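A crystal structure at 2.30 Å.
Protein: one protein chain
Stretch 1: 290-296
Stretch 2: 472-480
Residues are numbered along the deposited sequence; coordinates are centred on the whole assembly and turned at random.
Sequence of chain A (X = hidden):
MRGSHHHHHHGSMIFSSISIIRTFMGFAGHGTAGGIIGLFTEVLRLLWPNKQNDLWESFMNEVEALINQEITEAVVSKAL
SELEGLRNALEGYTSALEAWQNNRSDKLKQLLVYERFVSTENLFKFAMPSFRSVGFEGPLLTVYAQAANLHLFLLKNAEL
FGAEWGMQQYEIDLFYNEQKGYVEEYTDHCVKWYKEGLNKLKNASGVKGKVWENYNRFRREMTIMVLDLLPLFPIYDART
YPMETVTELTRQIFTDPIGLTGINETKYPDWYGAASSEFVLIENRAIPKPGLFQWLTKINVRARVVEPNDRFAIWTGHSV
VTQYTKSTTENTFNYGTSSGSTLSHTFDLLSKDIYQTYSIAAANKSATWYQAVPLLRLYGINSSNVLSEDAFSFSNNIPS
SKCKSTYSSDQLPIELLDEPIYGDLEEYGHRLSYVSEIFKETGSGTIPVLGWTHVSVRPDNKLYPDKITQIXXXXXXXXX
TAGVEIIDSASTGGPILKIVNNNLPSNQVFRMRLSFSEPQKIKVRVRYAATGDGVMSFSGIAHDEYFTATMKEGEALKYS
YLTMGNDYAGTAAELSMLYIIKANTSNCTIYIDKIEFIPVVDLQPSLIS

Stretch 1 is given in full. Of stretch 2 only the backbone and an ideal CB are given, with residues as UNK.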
# COMPACT_ATOMS: atom_id res chain seq x y z
N PRO A 290 -0.58 -2.41 -14.00
CA PRO A 290 -1.72 -2.02 -13.16
C PRO A 290 -3.03 -2.52 -13.75
O PRO A 290 -3.23 -2.51 -14.97
CB PRO A 290 -1.67 -0.49 -13.17
CG PRO A 290 -0.29 -0.14 -13.61
CD PRO A 290 0.13 -1.24 -14.53
N GLY A 291 -3.93 -2.98 -12.88
CA GLY A 291 -5.28 -3.27 -13.32
C GLY A 291 -6.27 -3.10 -12.19
O GLY A 291 -5.93 -2.67 -11.09
N LEU A 292 -7.53 -3.43 -12.48
CA LEU A 292 -8.52 -3.61 -11.44
C LEU A 292 -8.00 -4.59 -10.39
O LEU A 292 -7.18 -5.47 -10.69
CB LEU A 292 -9.82 -4.13 -12.06
CG LEU A 292 -10.29 -3.19 -13.18
CD1 LEU A 292 -11.47 -3.77 -13.92
CD2 LEU A 292 -10.63 -1.81 -12.60
N PHE A 293 -8.43 -4.42 -9.15
CA PHE A 293 -7.86 -5.25 -8.10
C PHE A 293 -8.25 -6.72 -8.34
O PHE A 293 -9.37 -7.00 -8.78
CB PHE A 293 -8.33 -4.74 -6.73
CG PHE A 293 -7.71 -5.48 -5.58
CD1 PHE A 293 -6.54 -5.03 -5.00
CD2 PHE A 293 -8.29 -6.68 -5.11
CE1 PHE A 293 -5.94 -5.74 -3.93
CE2 PHE A 293 -7.70 -7.39 -4.06
CZ PHE A 293 -6.54 -6.92 -3.46
N GLN A 294 -7.34 -7.65 -8.06
CA GLN A 294 -7.52 -9.05 -8.45
C GLN A 294 -7.27 -9.99 -7.28
O GLN A 294 -6.27 -9.86 -6.56
CB GLN A 294 -6.61 -9.46 -9.60
CG GLN A 294 -6.84 -8.74 -10.91
CD GLN A 294 -5.89 -9.22 -12.00
OE1 GLN A 294 -6.21 -10.13 -12.75
NE2 GLN A 294 -4.74 -8.58 -12.11
N TRP A 295 -8.16 -10.96 -7.11
CA TRP A 295 -8.09 -11.94 -6.03
C TRP A 295 -7.57 -13.25 -6.60
O TRP A 295 -8.08 -13.72 -7.62
CB TRP A 295 -9.45 -12.14 -5.38
CG TRP A 295 -10.03 -10.85 -4.93
CD1 TRP A 295 -10.72 -9.94 -5.69
CD2 TRP A 295 -9.93 -10.29 -3.62
NE1 TRP A 295 -11.07 -8.86 -4.92
CE2 TRP A 295 -10.60 -9.05 -3.65
CE3 TRP A 295 -9.34 -10.71 -2.42
CZ2 TRP A 295 -10.70 -8.23 -2.52
CZ3 TRP A 295 -9.45 -9.91 -1.31
CH2 TRP A 295 -10.12 -8.67 -1.37
N LEU A 296 -6.53 -13.80 -5.98
CA LEU A 296 -5.92 -15.02 -6.50
C LEU A 296 -6.83 -16.20 -6.18
O LEU A 296 -7.14 -16.45 -5.01
CB LEU A 296 -4.55 -15.22 -5.89
CG LEU A 296 -3.72 -16.37 -6.45
CD1 LEU A 296 -3.64 -16.24 -7.95
CD2 LEU A 296 -2.32 -16.35 -5.83
N UNK A 472 -11.78 2.30 -3.68
CA UNK A 472 -10.98 2.71 -4.83
C UNK A 472 -11.69 2.34 -6.11
O UNK A 472 -12.39 1.34 -6.19
CB UNK A 472 -9.59 2.07 -4.79
N UNK A 473 -11.50 3.18 -7.12
CA UNK A 473 -12.06 2.88 -8.43
C UNK A 473 -11.60 1.51 -8.92
O UNK A 473 -12.34 0.83 -9.63
CB UNK A 473 -11.67 3.96 -9.44
N UNK A 474 -10.38 1.10 -8.56
CA UNK A 474 -9.90 -0.19 -9.04
C UNK A 474 -10.63 -1.36 -8.39
O UNK A 474 -10.50 -2.48 -8.88
CB UNK A 474 -8.40 -0.31 -8.78
N UNK A 475 -11.44 -1.13 -7.35
CA UNK A 475 -12.32 -2.18 -6.83
C UNK A 475 -13.47 -2.52 -7.78
O UNK A 475 -14.21 -3.47 -7.51
CB UNK A 475 -12.89 -1.75 -5.48
N UNK A 476 -13.61 -1.79 -8.89
CA UNK A 476 -14.50 -2.18 -9.98
C UNK A 476 -14.17 -3.59 -10.48
O UNK A 476 -13.16 -4.20 -10.11
CB UNK A 476 -14.40 -1.18 -11.13
N UNK A 477 -15.05 -4.11 -11.36
CA UNK A 477 -14.80 -5.38 -12.03
C UNK A 477 -14.82 -5.28 -13.54
O UNK A 477 -14.51 -6.27 -14.22
CB UNK A 477 -15.83 -6.41 -11.58
N UNK A 478 -15.15 -4.12 -14.10
CA UNK A 478 -15.12 -3.92 -15.54
C UNK A 478 -14.97 -2.43 -15.84
O UNK A 478 -15.47 -1.58 -15.10
CB UNK A 478 -16.38 -4.48 -16.20
N UNK A 479 -14.25 -2.14 -16.92
CA UNK A 479 -14.09 -0.80 -17.45
C UNK A 479 -14.43 -0.82 -18.93
O UNK A 479 -14.49 -1.89 -19.56
CB UNK A 479 -12.67 -0.28 -17.22
N UNK A 480 -14.64 0.37 -19.50
CA UNK A 480 -14.95 0.47 -20.91
C UNK A 480 -13.79 -0.05 -21.75
O UNK A 480 -12.63 -0.04 -21.32
CB UNK A 480 -15.28 1.92 -21.28

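Position 472 lies out of reach of stretch 1, and nothing there selects a side chain. Its phi/psi of -66/147 is extended and suits most residues, proline among them. The deposited residue is Pro-472, whose carbonyl O accepts a hydrogen bond of 2.9 Å from N of position 475.

At 473 the backbone turns into a short 3-10 segment. The CB points sideways with nothing of stretch 1 within 5.5 Å, so the contact leaves the choice wide. It is Ala-473, and its O takes a 3.0 Å hydrogen bond from N of position 476, tightening the turn.

Position 474 is where the two stretches meet most closely, its CA 4.4 Å from that of Leu-292. The decisive contact belongs to the backbone and is blind to sequence: Phe-293 N donates to O of residue 474 at 2.8 Å, nearly straight at 169°. The ideal CB points sideways, 4.1 Å from both Gly-291 O and Phe-293 N. That space beside the main chain of stretch 1 suits a compact side chain, such as valine or isoleucine, or threonine, whose methyl could take the same place. The residue is Val-474, chi1 m, with CG1 4.0 Å from Gly-291 O.

The CB at 475 points away, so a short side chain would miss stretch 1. A long, flexible one could fold back toward the rings of Phe-293 and Trp-295; methionine, lysine, arginine or glutamine would all serve. Lys-475 does so with four m rotamers in succession: its CD lies 4.3 Å from Phe-293 CB, and its CE reaches the edge of the Trp-295 ring, 4.5 Å from CZ2. The contact uses the aliphatic stem, while NZ is hydrogen-bonded elsewhere in the structure.

At 476 the ideal CB already stands 4.1 Å from Leu-292 CD2, favouring something small and apolar, though a branch directed elsewhere is not excluded. Ala-476 supplies just its methyl, CB to CD2 at 4.1 Å, while its O lies 3.9 Å from Leu-292 CB.

At 477 the CB points away, so polar, charged or aromatic side chains would all pass; it is Phe-477, whose backbone C packs 3.7 Å from Leu-292 CD1. Position 478 also points away and is equally permissive. Glu-478 sets its N 3.7 Å from Leu-292 CD1, while OE2 is hydrogen-bonded elsewhere in the structure.

The CB of 479 points toward stretch 1, 5.0 Å from Leu-292 CD1. This leaves room for a modest methyl-bearing side chain, and the extended backbone accommodates beta-branching: valine, threonine or isoleucine. Thr-479, chi1 p, brings CG2 to 3.9 Å from Leu-292 CD2.

Position 480 is out of reach, so almost any side chain would do; it is Asn-480.

Stretch 2 472-480: PAVKAFETN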
# COMPACT_ATOMS: atom_id res chain seq x y z
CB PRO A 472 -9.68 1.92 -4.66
CG PRO A 472 -9.57 1.76 -3.19
CD PRO A 472 -10.99 1.54 -2.71
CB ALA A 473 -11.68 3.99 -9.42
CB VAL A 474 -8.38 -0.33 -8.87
CG1 VAL A 474 -7.67 0.68 -9.74
CG2 VAL A 474 -7.97 -0.15 -7.43
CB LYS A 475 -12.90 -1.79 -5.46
CG LYS A 475 -11.86 -1.65 -4.33
CD LYS A 475 -11.13 -2.97 -4.06
CE LYS A 475 -12.06 -4.07 -3.52
NZ LYS A 475 -12.48 -3.86 -2.09
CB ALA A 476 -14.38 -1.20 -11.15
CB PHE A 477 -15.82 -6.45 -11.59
CG PHE A 477 -17.20 -6.25 -12.15
CD1 PHE A 477 -17.56 -6.80 -13.37
CD2 PHE A 477 -18.15 -5.54 -11.43
CE1 PHE A 477 -18.82 -6.61 -13.88
CE2 PHE A 477 -19.41 -5.35 -11.94
CZ PHE A 477 -19.75 -5.88 -13.17
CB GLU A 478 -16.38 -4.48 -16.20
CG GLU A 478 -16.40 -4.39 -17.72
CD GLU A 478 -17.59 -5.13 -18.32
OE1 GLU A 478 -17.90 -6.25 -17.86
OE2 GLU A 478 -18.24 -4.57 -19.24
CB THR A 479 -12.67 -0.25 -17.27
OG1 THR A 479 -11.78 -0.96 -18.15
CG2 THR A 479 -12.18 -0.40 -15.84
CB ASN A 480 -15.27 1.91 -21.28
CG ASN A 480 -16.26 2.01 -22.42
OD1 ASN A 480 -16.37 1.09 -23.23
ND2 ASN A 480 -16.99 3.12 -22.49
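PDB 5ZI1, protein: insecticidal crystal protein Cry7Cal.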